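Local coordinates for outer surface protein (Bacillus cereus ATCC 14579, PDB 1X7F) that is uncharacterised but probably acts as a 6-phospho-N-acetylmuramidase, a glycosidase working on phosphorylated sugars derived from the cell wall, at residues I58-L63 with A74-I79; E78-A83 with M88-D93; F111-G116 with Y139-E144. One frame throughout, in Å; residues are numbered along the deposited sequence.

Contact 1: I58-L63 with A74-I79; sequences IFTCLL and AEFKEI
Phe76, in the first turn of helix 74-85, reaches across to strand 58-62 and meets Thr60, Cys61 and Leu62 with the outer end of its ring. Its CE1 lies 3.6 Å from Thr60 OG1, and the hydroxyl oxygen sits at the ring edge, near the ring plane. On that same plane, but farther off, Cys61 O is 4.1 Å from Phe76 CZ. Both oxygens face the C-H rim, where a weak electrostatic attraction is likely, and neither lies over the pi cloud. Leu62 completes the contact from an oblique direction: its CD1 stands 3.6 Å from Phe76 CE2, while Leu62 CB is 4.0 Å from Phe76 CZ. The leucine achieves this with CG anti to the backbone N (chi1 178°), and Thr60 likewise turns OG1 anti to its own N (chi1 170°), which swings the hydroxyl to the ring. Strand and helix run almost exactly antiparallel, at 174°, with their axes 11.9 Å apart, as expected for one beta-alpha unit of a TIM-type (beta/alpha)8 barrel, in which the helix returns along the outside of the parallel strands. Across that spacing the Phe76 ring makes the bridge, and no hydrogen bond joins the two segments. Next along the helix, Lys77 turns to another neighbour and hydrogen-bonds through NZ to Glu114 O in helix 110-115. Glu78 carries OE1 toward Lys40 in a long, weak ion pair. Ile79, one turn on from Phe76 and buried, packs instead on Leu33 of strand 28-33 and Ile47 of helix 40-51, its backbone N bonded to Glu75 O.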
ATOM      1  N   ILE A  58       6.158   9.602  -9.475  1.00 36.42           N
ATOM      2  CA  ILE A  58       6.617  10.715  -8.646  1.00 36.97           C
ATOM      3  C   ILE A  58       5.481  11.708  -8.342  1.00 38.10           C
ATOM      4  O   ILE A  58       4.734  12.109  -9.243  1.00 38.03           O
ATOM      5  CB  ILE A  58       7.809  11.463  -9.320  1.00 37.71           C
ATOM      6  CG1 ILE A  58       9.029  10.547  -9.460  1.00 36.43           C
ATOM      7  CG2 ILE A  58       8.184  12.717  -8.516  1.00 36.77           C
ATOM      8  CD1 ILE A  58      10.227  11.227 -10.078  1.00 35.63           C
ATOM      9  N   PHE A  59       5.360  12.089  -7.072  1.00 38.26           N
ATOM     10  CA  PHE A  59       4.536  13.227  -6.672  1.00 39.07           C
ATOM     11  C   PHE A  59       5.440  14.424  -6.392  1.00 39.74           C
ATOM     12  O   PHE A  59       6.334  14.365  -5.565  1.00 39.34           O
ATOM     13  CB  PHE A  59       3.675  12.900  -5.449  1.00 38.30           C
ATOM     14  CG  PHE A  59       2.941  14.101  -4.889  1.00 39.52           C
ATOM     15  CD1 PHE A  59       1.844  14.645  -5.567  1.00 39.90           C
ATOM     16  CD2 PHE A  59       3.365  14.707  -3.698  1.00 38.85           C
ATOM     17  CE1 PHE A  59       1.163  15.771  -5.056  1.00 41.71           C
ATOM     18  CE2 PHE A  59       2.700  15.833  -3.176  1.00 39.62           C
ATOM     19  CZ  PHE A  59       1.593  16.368  -3.858  1.00 40.01           C
ATOM     20  N   THR A  60       5.236  15.513  -7.107  1.00 42.43           N
ATOM     21  CA  THR A  60       6.085  16.676  -6.873  1.00 45.20           C
ATOM     22  C   THR A  60       5.286  17.931  -6.584  1.00 45.56           C
ATOM     23  O   THR A  60       4.192  18.135  -7.117  1.00 45.33           O
ATOM     24  CB  THR A  60       7.130  16.884  -7.987  1.00 45.64           C
ATOM     25  OG1 THR A  60       7.758  18.156  -7.799  1.00 48.29           O
ATOM     26  CG2 THR A  60       6.475  17.014  -9.359  1.00 47.51           C
ATOM     27  N   CYS A  61       5.870  18.760  -5.730  1.00 46.75           N
ATOM     28  CA  CYS A  61       5.180  19.864  -5.104  1.00 47.11           C
ATOM     29  C   CYS A  61       5.886  21.198  -5.353  1.00 47.39           C
ATOM     30  O   CYS A  61       7.047  21.382  -4.969  1.00 47.05           O
ATOM     31  CB  CYS A  61       5.116  19.583  -3.612  1.00 47.35           C
ATOM     32  SG  CYS A  61       3.862  20.493  -2.736  1.00 47.73           S
ATOM     33  N   LEU A  62       5.179  22.120  -6.001  1.00 47.93           N
ATOM     34  CA  LEU A  62       5.695  23.464  -6.231  1.00 49.02           C
ATOM     35  C   LEU A  62       4.971  24.430  -5.304  1.00 49.00           C
ATOM     36  O   LEU A  62       3.823  24.810  -5.553  1.00 49.01           O
ATOM     37  CB  LEU A  62       5.559  23.864  -7.708  1.00 48.77           C
ATOM     38  CG  LEU A  62       5.991  25.259  -8.196  1.00 49.61           C
ATOM     39  CD1 LEU A  62       7.430  25.651  -7.795  1.00 50.30           C
ATOM     40  CD2 LEU A  62       5.808  25.362  -9.711  1.00 49.69           C
ATOM     41  N   LEU A  63       5.652  24.806  -4.226  1.00 49.27           N
ATOM     42  CA  LEU A  63       5.062  25.618  -3.168  1.00 50.05           C
ATOM     43  C   LEU A  63       5.238  27.116  -3.395  1.00 50.39           C
ATOM     44  O   LEU A  63       4.312  27.886  -3.161  1.00 50.73           O
ATOM     45  CB  LEU A  63       5.642  25.213  -1.809  1.00 50.14           C
ATOM     46  CG  LEU A  63       5.425  23.741  -1.441  1.00 50.60           C
ATOM     47  CD1 LEU A  63       6.669  23.105  -0.824  1.00 49.73           C
ATOM     48  CD2 LEU A  63       4.221  23.604  -0.545  1.00 50.43           C
ATOM     49  N   ALA A  74      13.818  25.696 -15.254  1.00 50.11           N
ATOM     50  CA  ALA A  74      14.864  24.843 -15.842  1.00 50.02           C
ATOM     51  C   ALA A  74      15.318  23.689 -14.939  1.00 50.05           C
ATOM     52  O   ALA A  74      15.646  22.602 -15.428  1.00 49.90           O
ATOM     53  CB  ALA A  74      16.064  25.684 -16.272  1.00 50.12           C
ATOM     54  N   GLU A  75      15.334  23.931 -13.629  1.00 49.80           N
ATOM     55  CA  GLU A  75      15.747  22.912 -12.663  1.00 49.67           C
ATOM     56  C   GLU A  75      14.654  21.881 -12.407  1.00 49.46           C
ATOM     57  O   GLU A  75      14.946  20.691 -12.298  1.00 49.49           O
ATOM     58  CB  GLU A  75      16.225  23.544 -11.357  1.00 49.74           C
ATOM     59  CG  GLU A  75      17.666  24.025 -11.420  1.00 50.01           C
ATOM     60  CD  GLU A  75      18.208  24.454 -10.070  1.00 50.40           C
ATOM     61  OE1 GLU A  75      17.769  23.897  -9.030  1.00 49.54           O
ATOM     62  OE2 GLU A  75      19.084  25.349 -10.058  1.00 48.28           O
ATOM     63  N   PHE A  76      13.404  22.341 -12.304  1.00 49.23           N
ATOM     64  CA  PHE A  76      12.243  21.448 -12.330  1.00 48.74           C
ATOM     65  C   PHE A  76      12.255  20.639 -13.631  1.00 48.22           C
ATOM     66  O   PHE A  76      11.909  19.466 -13.639  1.00 48.25           O
ATOM     67  CB  PHE A  76      10.931  22.235 -12.211  1.00 48.80           C
ATOM     68  CG  PHE A  76      10.356  22.267 -10.818  1.00 49.73           C
ATOM     69  CD1 PHE A  76       9.556  21.220 -10.353  1.00 51.07           C
ATOM     70  CD2 PHE A  76      10.590  23.352  -9.978  1.00 50.37           C
ATOM     71  CE1 PHE A  76       9.014  21.246  -9.063  1.00 51.64           C
ATOM     72  CE2 PHE A  76      10.056  23.388  -8.687  1.00 50.81           C
ATOM     73  CZ  PHE A  76       9.261  22.334  -8.230  1.00 50.71           C
ATOM     74  N   LYS A  77      12.675  21.283 -14.718  1.00 47.22           N
ATOM     75  CA  LYS A  77      12.795  20.647 -16.028  1.00 46.79           C
ATOM     76  C   LYS A  77      13.893  19.577 -16.070  1.00 46.01           C
ATOM     77  O   LYS A  77      13.721  18.526 -16.723  1.00 45.48           O
ATOM     78  CB  LYS A  77      13.071  21.704 -17.099  1.00 46.30           C
ATOM     79  CG  LYS A  77      12.550  21.365 -18.475  1.00 47.08           C
ATOM     80  CD  LYS A  77      13.010  22.414 -19.475  1.00 48.79           C
ATOM     81  CE  LYS A  77      11.928  22.728 -20.493  1.00 50.83           C
ATOM     82  NZ  LYS A  77      10.748  23.384 -19.849  1.00 51.69           N
ATOM     83  N   GLU A  78      15.016  19.857 -15.394  1.00 45.36           N
ATOM     84  CA  GLU A  78      16.112  18.896 -15.299  1.00 44.99           C
ATOM     85  C   GLU A  78      15.697  17.683 -14.467  1.00 44.71           C
ATOM     86  O   GLU A  78      15.816  16.539 -14.918  1.00 44.76           O
ATOM     87  CB  GLU A  78      17.365  19.550 -14.707  1.00 45.00           C
ATOM     88  CG  GLU A  78      18.550  18.600 -14.565  1.00 45.36           C
ATOM     89  CD  GLU A  78      19.887  19.318 -14.388  1.00 45.65           C
ATOM     90  OE1 GLU A  78      19.899  20.523 -14.050  1.00 44.87           O
ATOM     91  OE2 GLU A  78      20.937  18.662 -14.589  1.00 47.00           O
ATOM     92  N   ILE A  79      15.204  17.949 -13.257  1.00 43.77           N
ATOM     93  CA  ILE A  79      14.718  16.907 -12.365  1.00 43.37           C
ATOM     94  C   ILE A  79      13.681  16.020 -13.062  1.00 43.13           C
ATOM     95  O   ILE A  79      13.801  14.793 -13.028  1.00 42.77           O
ATOM     96  CB  ILE A  79      14.150  17.512 -11.046  1.00 42.88           C
ATOM     97  CG1 ILE A  79      15.262  18.187 -10.236  1.00 42.38           C
ATOM     98  CG2 ILE A  79      13.504  16.433 -10.204  1.00 42.27           C
ATOM     99  CD1 ILE A  79      14.767  19.188  -9.209  1.00 40.77           C
TER

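Contact 2: E78-A83 with M88-D93; sequences EIINHA and MEVILD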
ATOM      1  N   GLU A  78      15.016  19.857 -15.394  1.00 45.36           N
ATOM      2  CA  GLU A  78      16.112  18.896 -15.299  1.00 44.99           C
ATOM      3  C   GLU A  78      15.697  17.683 -14.467  1.00 44.71           C
ATOM      4  O   GLU A  78      15.816  16.539 -14.918  1.00 44.76           O
ATOM      5  CB  GLU A  78      17.365  19.550 -14.707  1.00 45.00           C
ATOM      6  CG  GLU A  78      18.550  18.600 -14.565  1.00 45.36           C
ATOM      7  CD  GLU A  78      19.887  19.318 -14.388  1.00 45.65           C
ATOM      8  OE1 GLU A  78      19.899  20.523 -14.050  1.00 44.87           O
ATOM      9  OE2 GLU A  78      20.937  18.662 -14.589  1.00 47.00           O
ATOM     10  N   ILE A  79      15.204  17.949 -13.257  1.00 43.77           N
ATOM     11  CA  ILE A  79      14.718  16.907 -12.365  1.00 43.37           C
ATOM     12  C   ILE A  79      13.681  16.020 -13.062  1.00 43.13           C
ATOM     13  O   ILE A  79      13.801  14.793 -13.028  1.00 42.77           O
ATOM     14  CB  ILE A  79      14.150  17.512 -11.046  1.00 42.88           C
ATOM     15  CG1 ILE A  79      15.262  18.187 -10.236  1.00 42.38           C
ATOM     16  CG2 ILE A  79      13.504  16.433 -10.204  1.00 42.27           C
ATOM     17  CD1 ILE A  79      14.767  19.188  -9.209  1.00 40.77           C
ATOM     18  N   ILE A  80      12.688  16.644 -13.704  1.00 42.75           N
ATOM     19  CA  ILE A  80      11.607  15.915 -14.387  1.00 42.65           C
ATOM     20  C   ILE A  80      12.122  15.091 -15.576  1.00 42.66           C
ATOM     21  O   ILE A  80      11.627  13.985 -15.837  1.00 42.98           O
ATOM     22  CB  ILE A  80      10.452  16.870 -14.811  1.00 42.42           C
ATOM     23  CG1 ILE A  80       9.671  17.341 -13.579  1.00 42.27           C
ATOM     24  CG2 ILE A  80       9.506  16.180 -15.783  1.00 42.49           C
ATOM     25  CD1 ILE A  80       8.723  18.510 -13.828  1.00 41.81           C
ATOM     26  N   ASN A  81      13.120  15.626 -16.274  1.00 41.82           N
ATOM     27  CA  ASN A  81      13.751  14.918 -17.389  1.00 41.93           C
ATOM     28  C   ASN A  81      14.500  13.679 -16.896  1.00 41.06           C
ATOM     29  O   ASN A  81      14.460  12.619 -17.523  1.00 40.18           O
ATOM     30  CB  ASN A  81      14.705  15.844 -18.144  1.00 41.54           C
ATOM     31  CG  ASN A  81      14.496  15.804 -19.642  1.00 43.69           C
ATOM     32  OD1 ASN A  81      14.543  14.742 -20.273  1.00 45.14           O
ATOM     33  ND2 ASN A  81      14.284  16.978 -20.230  1.00 45.33           N
ATOM     34  N   HIS A  82      15.185  13.832 -15.767  1.00 40.33           N
ATOM     35  CA  HIS A  82      15.868  12.722 -15.134  1.00 40.31           C
ATOM     36  C   HIS A  82      14.838  11.660 -14.732  1.00 40.03           C
ATOM     37  O   HIS A  82      15.064  10.469 -14.939  1.00 40.05           O
ATOM     38  CB  HIS A  82      16.664  13.214 -13.930  1.00 40.29           C
ATOM     39  CG  HIS A  82      17.583  12.187 -13.355  1.00 41.25           C
ATOM     40  ND1 HIS A  82      17.299  11.502 -12.191  1.00 41.23           N
ATOM     41  CD2 HIS A  82      18.780  11.722 -13.787  1.00 40.16           C
ATOM     42  CE1 HIS A  82      18.284  10.662 -11.930  1.00 41.69           C
ATOM     43  NE2 HIS A  82      19.196  10.778 -12.881  1.00 41.41           N
ATOM     44  N   ALA A  83      13.701  12.110 -14.201  1.00 39.58           N
ATOM     45  CA  ALA A  83      12.571  11.239 -13.878  1.00 39.37           C
ATOM     46  C   ALA A  83      12.032  10.481 -15.092  1.00 39.50           C
ATOM     47  O   ALA A  83      11.789   9.277 -15.010  1.00 39.38           O
ATOM     48  CB  ALA A  83      11.467  12.032 -13.228  1.00 38.77           C
ATOM     49  N   MET A  88       9.563   7.244 -14.972  1.00 41.47           N
ATOM     50  CA  MET A  88       8.729   7.604 -13.828  1.00 41.35           C
ATOM     51  C   MET A  88       7.645   8.593 -14.217  1.00 40.76           C
ATOM     52  O   MET A  88       7.919   9.621 -14.833  1.00 40.98           O
ATOM     53  CB  MET A  88       9.574   8.172 -12.687  1.00 41.51           C
ATOM     54  CG  MET A  88      10.689   7.263 -12.236  1.00 39.47           C
ATOM     55  SD  MET A  88      10.800   7.250 -10.457  1.00 44.49           S
ATOM     56  CE  MET A  88      12.455   6.637 -10.268  1.00 45.34           C
ATOM     57  N   GLU A  89       6.413   8.264 -13.854  1.00 40.18           N
ATOM     58  CA  GLU A  89       5.254   9.101 -14.115  1.00 40.58           C
ATOM     59  C   GLU A  89       5.255  10.286 -13.143  1.00 39.62           C
ATOM     60  O   GLU A  89       5.269  10.092 -11.940  1.00 38.86           O
ATOM     61  CB  GLU A  89       3.992   8.260 -13.917  1.00 40.23           C
ATOM     62  CG  GLU A  89       2.694   8.895 -14.391  1.00 43.07           C
ATOM     63  CD  GLU A  89       1.467   8.181 -13.844  1.00 42.73           C
ATOM     64  OE1 GLU A  89       1.634   7.291 -12.983  1.00 44.69           O
ATOM     65  OE2 GLU A  89       0.335   8.503 -14.274  1.00 45.96           O
ATOM     66  N   VAL A  90       5.234  11.511 -13.672  1.00 39.59           N
ATOM     67  CA  VAL A  90       5.350  12.713 -12.834  1.00 38.46           C
ATOM     68  C   VAL A  90       4.014  13.453 -12.678  1.00 38.33           C
ATOM     69  O   VAL A  90       3.442  13.937 -13.657  1.00 37.93           O
ATOM     70  CB  VAL A  90       6.472  13.670 -13.349  1.00 38.49           C
ATOM     71  CG1 VAL A  90       6.502  14.970 -12.550  1.00 38.40           C
ATOM     72  CG2 VAL A  90       7.839  12.987 -13.296  1.00 36.51           C
ATOM     73  N   ILE A  91       3.523  13.523 -11.441  1.00 38.13           N
ATOM     74  CA  ILE A  91       2.330  14.312 -11.126  1.00 38.53           C
ATOM     75  C   ILE A  91       2.721  15.574 -10.344  1.00 39.84           C
ATOM     76  O   ILE A  91       3.318  15.488  -9.264  1.00 38.24           O
ATOM     77  CB  ILE A  91       1.257  13.469 -10.372  1.00 37.97           C
ATOM     78  CG1 ILE A  91       0.877  12.197 -11.160  1.00 37.09           C
ATOM     79  CG2 ILE A  91       0.018  14.310 -10.053  1.00 37.36           C
ATOM     80  CD1 ILE A  91       0.330  12.445 -12.594  1.00 35.09           C
ATOM     81  N   LEU A  92       2.399  16.734 -10.924  1.00 41.14           N
ATOM     82  CA  LEU A  92       2.671  18.044 -10.313  1.00 43.96           C
ATOM     83  C   LEU A  92       1.512  18.587  -9.485  1.00 45.32           C
ATOM     84  O   LEU A  92       0.378  18.665  -9.954  1.00 44.75           O
ATOM     85  CB  LEU A  92       3.032  19.085 -11.378  1.00 43.90           C
ATOM     86  CG  LEU A  92       4.481  19.566 -11.513  1.00 45.75           C
ATOM     87  CD1 LEU A  92       4.615  20.443 -12.753  1.00 46.34           C
ATOM     88  CD2 LEU A  92       4.948  20.337 -10.273  1.00 46.96           C
ATOM     89  N   ASP A  93       1.814  18.956  -8.246  1.00 47.92           N
ATOM     90  CA  ASP A  93       0.900  19.760  -7.440  1.00 51.05           C
ATOM     91  C   ASP A  93       1.454  21.181  -7.313  1.00 52.07           C
ATOM     92  O   ASP A  93       2.465  21.417  -6.645  1.00 52.53           O
ATOM     93  CB  ASP A  93       0.677  19.135  -6.063  1.00 51.21           C
ATOM     94  CG  ASP A  93      -0.627  19.572  -5.428  1.00 53.23           C
ATOM     95  OD1 ASP A  93      -1.138  20.663  -5.788  1.00 55.58           O
ATOM     96  OD2 ASP A  93      -1.215  18.885  -4.562  1.00 55.71           O
TER
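The flat group that carries polar contact here is the peptide carbonyl of Ala83, approached by Met88 with both its backbone and its side chain. Met88 N gives its hydrogen to Ala83 O over 3.0 Å, with an N-H...O angle of 147°; the donor is tilted 34° from the carbonyl plane. The same oxygen is packed by methylene groups of the methionine, CB at 3.4 Å and CG at 3.6 Å from Ala83 O. CG lies anti to the carbonyl carbon of Met88 (chi1 -55°), and beyond it the chain bends at chi2, leading the sulfur end away from the helix. The bond links the last turn of helix 74-85 to the residue just before strand 89-94. Strand 55-62, the helix and strand 89-94 together form a beta-alpha-beta crossover, the two strands being parallel neighbours in the barrel sheet. Farther up the strand, Val90 points to the helix and splits its methyls between two residues: CG2 is 3.8 Å from Ala83 CB, and CG1 is 4.1 Å from Ile80 CG1. Both valine partners are buried. Ile80 also lies on Leu115 of helix 110-115, and Ala83 on Ile58 of strand 55-62. On the strand's far side, Glu89 OE1 makes salt bridges with Arg199 and Lys28.

Contact 3: F111-G116 with Y139-E144; sequences FFAELG and YGLKIE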
ATOM      1  N   PHE A 111       2.165  25.095 -19.646  1.00 45.54           N
ATOM      2  CA  PHE A 111       3.305  25.245 -18.733  1.00 45.51           C
ATOM      3  C   PHE A 111       3.690  23.924 -18.037  1.00 45.70           C
ATOM      4  O   PHE A 111       4.878  23.647 -17.846  1.00 45.71           O
ATOM      5  CB  PHE A 111       3.044  26.348 -17.696  1.00 45.59           C
ATOM      6  CG  PHE A 111       4.135  26.473 -16.653  1.00 45.39           C
ATOM      7  CD1 PHE A 111       5.329  27.136 -16.948  1.00 45.57           C
ATOM      8  CD2 PHE A 111       3.974  25.914 -15.380  1.00 46.34           C
ATOM      9  CE1 PHE A 111       6.345  27.244 -15.993  1.00 45.43           C
ATOM     10  CE2 PHE A 111       4.985  26.015 -14.418  1.00 47.08           C
ATOM     11  CZ  PHE A 111       6.173  26.687 -14.727  1.00 45.62           C
ATOM     12  N   PHE A 112       2.689  23.124 -17.662  1.00 45.39           N
ATOM     13  CA  PHE A 112       2.935  21.818 -17.043  1.00 45.90           C
ATOM     14  C   PHE A 112       3.478  20.812 -18.062  1.00 45.91           C
ATOM     15  O   PHE A 112       4.314  19.968 -17.728  1.00 45.60           O
ATOM     16  CB  PHE A 112       1.665  21.278 -16.365  1.00 46.13           C
ATOM     17  CG  PHE A 112       0.972  22.295 -15.482  1.00 47.08           C
ATOM     18  CD1 PHE A 112       1.575  22.753 -14.306  1.00 47.88           C
ATOM     19  CD2 PHE A 112      -0.286  22.800 -15.826  1.00 48.02           C
ATOM     20  CE1 PHE A 112       0.937  23.700 -13.491  1.00 48.55           C
ATOM     21  CE2 PHE A 112      -0.933  23.747 -15.015  1.00 48.37           C
ATOM     22  CZ  PHE A 112      -0.320  24.199 -13.846  1.00 47.84           C
ATOM     23  N   ALA A 113       3.009  20.928 -19.307  1.00 46.19           N
ATOM     24  CA  ALA A 113       3.502  20.114 -20.421  1.00 46.15           C
ATOM     25  C   ALA A 113       4.975  20.402 -20.720  1.00 46.09           C
ATOM     26  O   ALA A 113       5.771  19.471 -20.886  1.00 46.28           O
ATOM     27  CB  ALA A 113       2.651  20.339 -21.670  1.00 45.83           C
ATOM     28  N   GLU A 114       5.326  21.692 -20.764  1.00 45.52           N
ATOM     29  CA  GLU A 114       6.694  22.136 -21.049  1.00 45.39           C
ATOM     30  C   GLU A 114       7.716  21.640 -20.023  1.00 44.86           C
ATOM     31  O   GLU A 114       8.873  21.389 -20.369  1.00 44.94           O
ATOM     32  CB  GLU A 114       6.767  23.667 -21.172  1.00 45.27           C
ATOM     33  CG  GLU A 114       5.891  24.282 -22.262  1.00 47.16           C
ATOM     34  CD  GLU A 114       6.337  23.935 -23.681  1.00 48.53           C
ATOM     35  OE1 GLU A 114       6.320  22.733 -24.059  1.00 49.52           O
ATOM     36  OE2 GLU A 114       6.686  24.872 -24.431  1.00 49.19           O
ATOM     37  N   LEU A 115       7.286  21.512 -18.767  1.00 44.38           N
ATOM     38  CA  LEU A 115       8.130  20.930 -17.720  1.00 44.48           C
ATOM     39  C   LEU A 115       8.412  19.453 -17.964  1.00 44.03           C
ATOM     40  O   LEU A 115       9.500  18.965 -17.657  1.00 44.05           O
ATOM     41  CB  LEU A 115       7.496  21.091 -16.335  1.00 44.15           C
ATOM     42  CG  LEU A 115       7.508  22.454 -15.644  1.00 44.29           C
ATOM     43  CD1 LEU A 115       7.405  22.235 -14.148  1.00 41.88           C
ATOM     44  CD2 LEU A 115       8.758  23.272 -15.988  1.00 42.87           C
ATOM     45  N   GLY A 116       7.423  18.754 -18.516  1.00 43.80           N
ATOM     46  CA  GLY A 116       7.527  17.316 -18.779  1.00 43.45           C
ATOM     47  C   GLY A 116       6.712  16.495 -17.797  1.00 42.92           C
ATOM     48  O   GLY A 116       6.902  15.279 -17.673  1.00 43.19           O
ATOM     49  N   TYR A 139      -2.541  18.309 -24.405  1.00 37.37           N
ATOM     50  CA  TYR A 139      -1.148  17.988 -24.075  1.00 37.30           C
ATOM     51  C   TYR A 139      -0.989  16.579 -23.523  1.00 37.23           C
ATOM     52  O   TYR A 139       0.115  16.175 -23.152  1.00 37.37           O
ATOM     53  CB  TYR A 139      -0.559  19.026 -23.109  1.00 37.46           C
ATOM     54  CG  TYR A 139      -0.820  20.460 -23.528  1.00 37.98           C
ATOM     55  CD1 TYR A 139      -1.741  21.246 -22.836  1.00 38.02           C
ATOM     56  CD2 TYR A 139      -0.160  21.025 -24.623  1.00 37.64           C
ATOM     57  CE1 TYR A 139      -1.997  22.561 -23.220  1.00 38.56           C
ATOM     58  CE2 TYR A 139      -0.408  22.339 -25.012  1.00 37.98           C
ATOM     59  CZ  TYR A 139      -1.329  23.098 -24.306  1.00 37.86           C
ATOM     60  OH  TYR A 139      -1.584  24.397 -24.678  1.00 38.94           O
ATOM     61  N   GLY A 140      -2.096  15.838 -23.481  1.00 37.25           N
ATOM     62  CA  GLY A 140      -2.119  14.466 -22.974  1.00 37.04           C
ATOM     63  C   GLY A 140      -1.850  14.379 -21.488  1.00 37.15           C
ATOM     64  O   GLY A 140      -1.288  13.390 -21.004  1.00 37.67           O
ATOM     65  N   LEU A 141      -2.256  15.413 -20.757  1.00 36.80           N
ATOM     66  CA  LEU A 141      -2.018  15.477 -19.318  1.00 36.42           C
ATOM     67  C   LEU A 141      -3.113  14.768 -18.528  1.00 35.94           C
ATOM     68  O   LEU A 141      -4.296  14.873 -18.855  1.00 35.91           O
ATOM     69  CB  LEU A 141      -1.878  16.935 -18.873  1.00 36.67           C
ATOM     70  CG  LEU A 141      -0.596  17.658 -19.310  1.00 37.09           C
ATOM     71  CD1 LEU A 141      -0.776  19.168 -19.299  1.00 36.06           C
ATOM     72  CD2 LEU A 141       0.580  17.247 -18.426  1.00 37.98           C
ATOM     73  N   LYS A 142      -2.704  14.024 -17.504  1.00 35.81           N
ATOM     74  CA  LYS A 142      -3.636  13.388 -16.575  1.00 35.89           C
ATOM     75  C   LYS A 142      -4.167  14.427 -15.592  1.00 35.59           C
ATOM     76  O   LYS A 142      -3.419  15.299 -15.147  1.00 35.48           O
ATOM     77  CB  LYS A 142      -2.948  12.263 -15.793  1.00 35.90           C
ATOM     78  CG  LYS A 142      -2.570  11.032 -16.601  1.00 37.53           C
ATOM     79  CD  LYS A 142      -3.771  10.131 -16.882  1.00 38.76           C
ATOM     80  CE  LYS A 142      -3.457   9.108 -17.962  1.00 38.99           C
ATOM     81  NZ  LYS A 142      -3.041   9.763 -19.230  1.00 39.92           N
ATOM     82  N   ILE A 143      -5.453  14.344 -15.264  1.00 35.13           N
ATOM     83  CA  ILE A 143      -6.027  15.200 -14.228  1.00 34.26           C
ATOM     84  C   ILE A 143      -6.230  14.368 -12.970  1.00 34.39           C
ATOM     85  O   ILE A 143      -7.125  13.523 -12.920  1.00 33.97           O
ATOM     86  CB  ILE A 143      -7.368  15.861 -14.680  1.00 34.26           C
ATOM     87  CG1 ILE A 143      -7.265  16.511 -16.083  1.00 32.65           C
ATOM     88  CG2 ILE A 143      -7.868  16.848 -13.616  1.00 33.88           C
ATOM     89  CD1 ILE A 143      -6.192  17.586 -16.247  1.00 30.56           C
ATOM     90  N   GLU A 144      -5.381  14.600 -11.970  1.00 34.35           N
ATOM     91  CA  GLU A 144      -5.486  13.904 -10.687  1.00 34.97           C
ATOM     92  C   GLU A 144      -6.456  14.602  -9.732  1.00 34.48           C
ATOM     93  O   GLU A 144      -6.307  15.783  -9.427  1.00 34.90           O
ATOM     94  CB  GLU A 144      -4.119  13.728 -10.027  1.00 34.87           C
ATOM     95  CG  GLU A 144      -4.187  12.902  -8.748  1.00 37.34           C
ATOM     96  CD  GLU A 144      -2.838  12.386  -8.311  1.00 41.51           C
ATOM     97  OE1 GLU A 144      -2.511  11.230  -8.632  1.00 45.51           O
ATOM     98  OE2 GLU A 144      -2.101  13.127  -7.643  1.00 45.53           O
TER
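Ala113 and Tyr139 bring their CA atoms to 6.3 Å, where helix 110-115 passes the loop that leads into strand 142-146. Just beyond, the helix ends in a Schellman motif: Gly116, with phi 106°, is the C-prime residue, and the motif pairs Ala117 N with Phe112 O and Gly116 N, weakly, with Ala113 O. In the (beta/alpha)8 barrel this places an outer helix against the entry to a strand two places farther along the chain, strand 119-122 lying between. No hydrogen bond crosses the contact, and its side chains pack by apolar groups. The methyl of Ala113 rests 3.8 Å from Tyr139 CB and 3.9 Å from Tyr139 CG, so it touches the root of the aromatic side chain and meets the ring obliquely. Tyr139 is otherwise exposed, and its backbone N is bonded to Asn137 OD1. Leu141, buried, makes the rest of the contact, against Phe112 and Ala113. With CG anti to its carbonyl carbon (chi1 -71°), it extends toward the helix and reaches it through a single methyl: CD1 lies 4.3 Å from Ala113 CB, 4.4 Å from Phe112 CB and 4.2 Å from Ala113 N.

All three contacts set an outer helix against the parallel strands, or the approach to one, on one side of the barrel. Contacts 1 and 2 share helix 74-85: its early part meets strand 55-62 and its later part the neighbouring strand 89-94, and Ile58 CD1 touches Ala83 CB where they adjoin. Contact 2 is fully buried and alone includes a cross-segment hydrogen bond; contact 1 is partly buried and rests on one aromatic ring, while contact 3, the one with an exposed residue among those touching, is apolar, an alanine methyl set against a tyrosine and a leucine. Helix 110-115 ties contact 3 to the others through Leu115 CD1, which packs on Phe76 CB and Leu92 CD1.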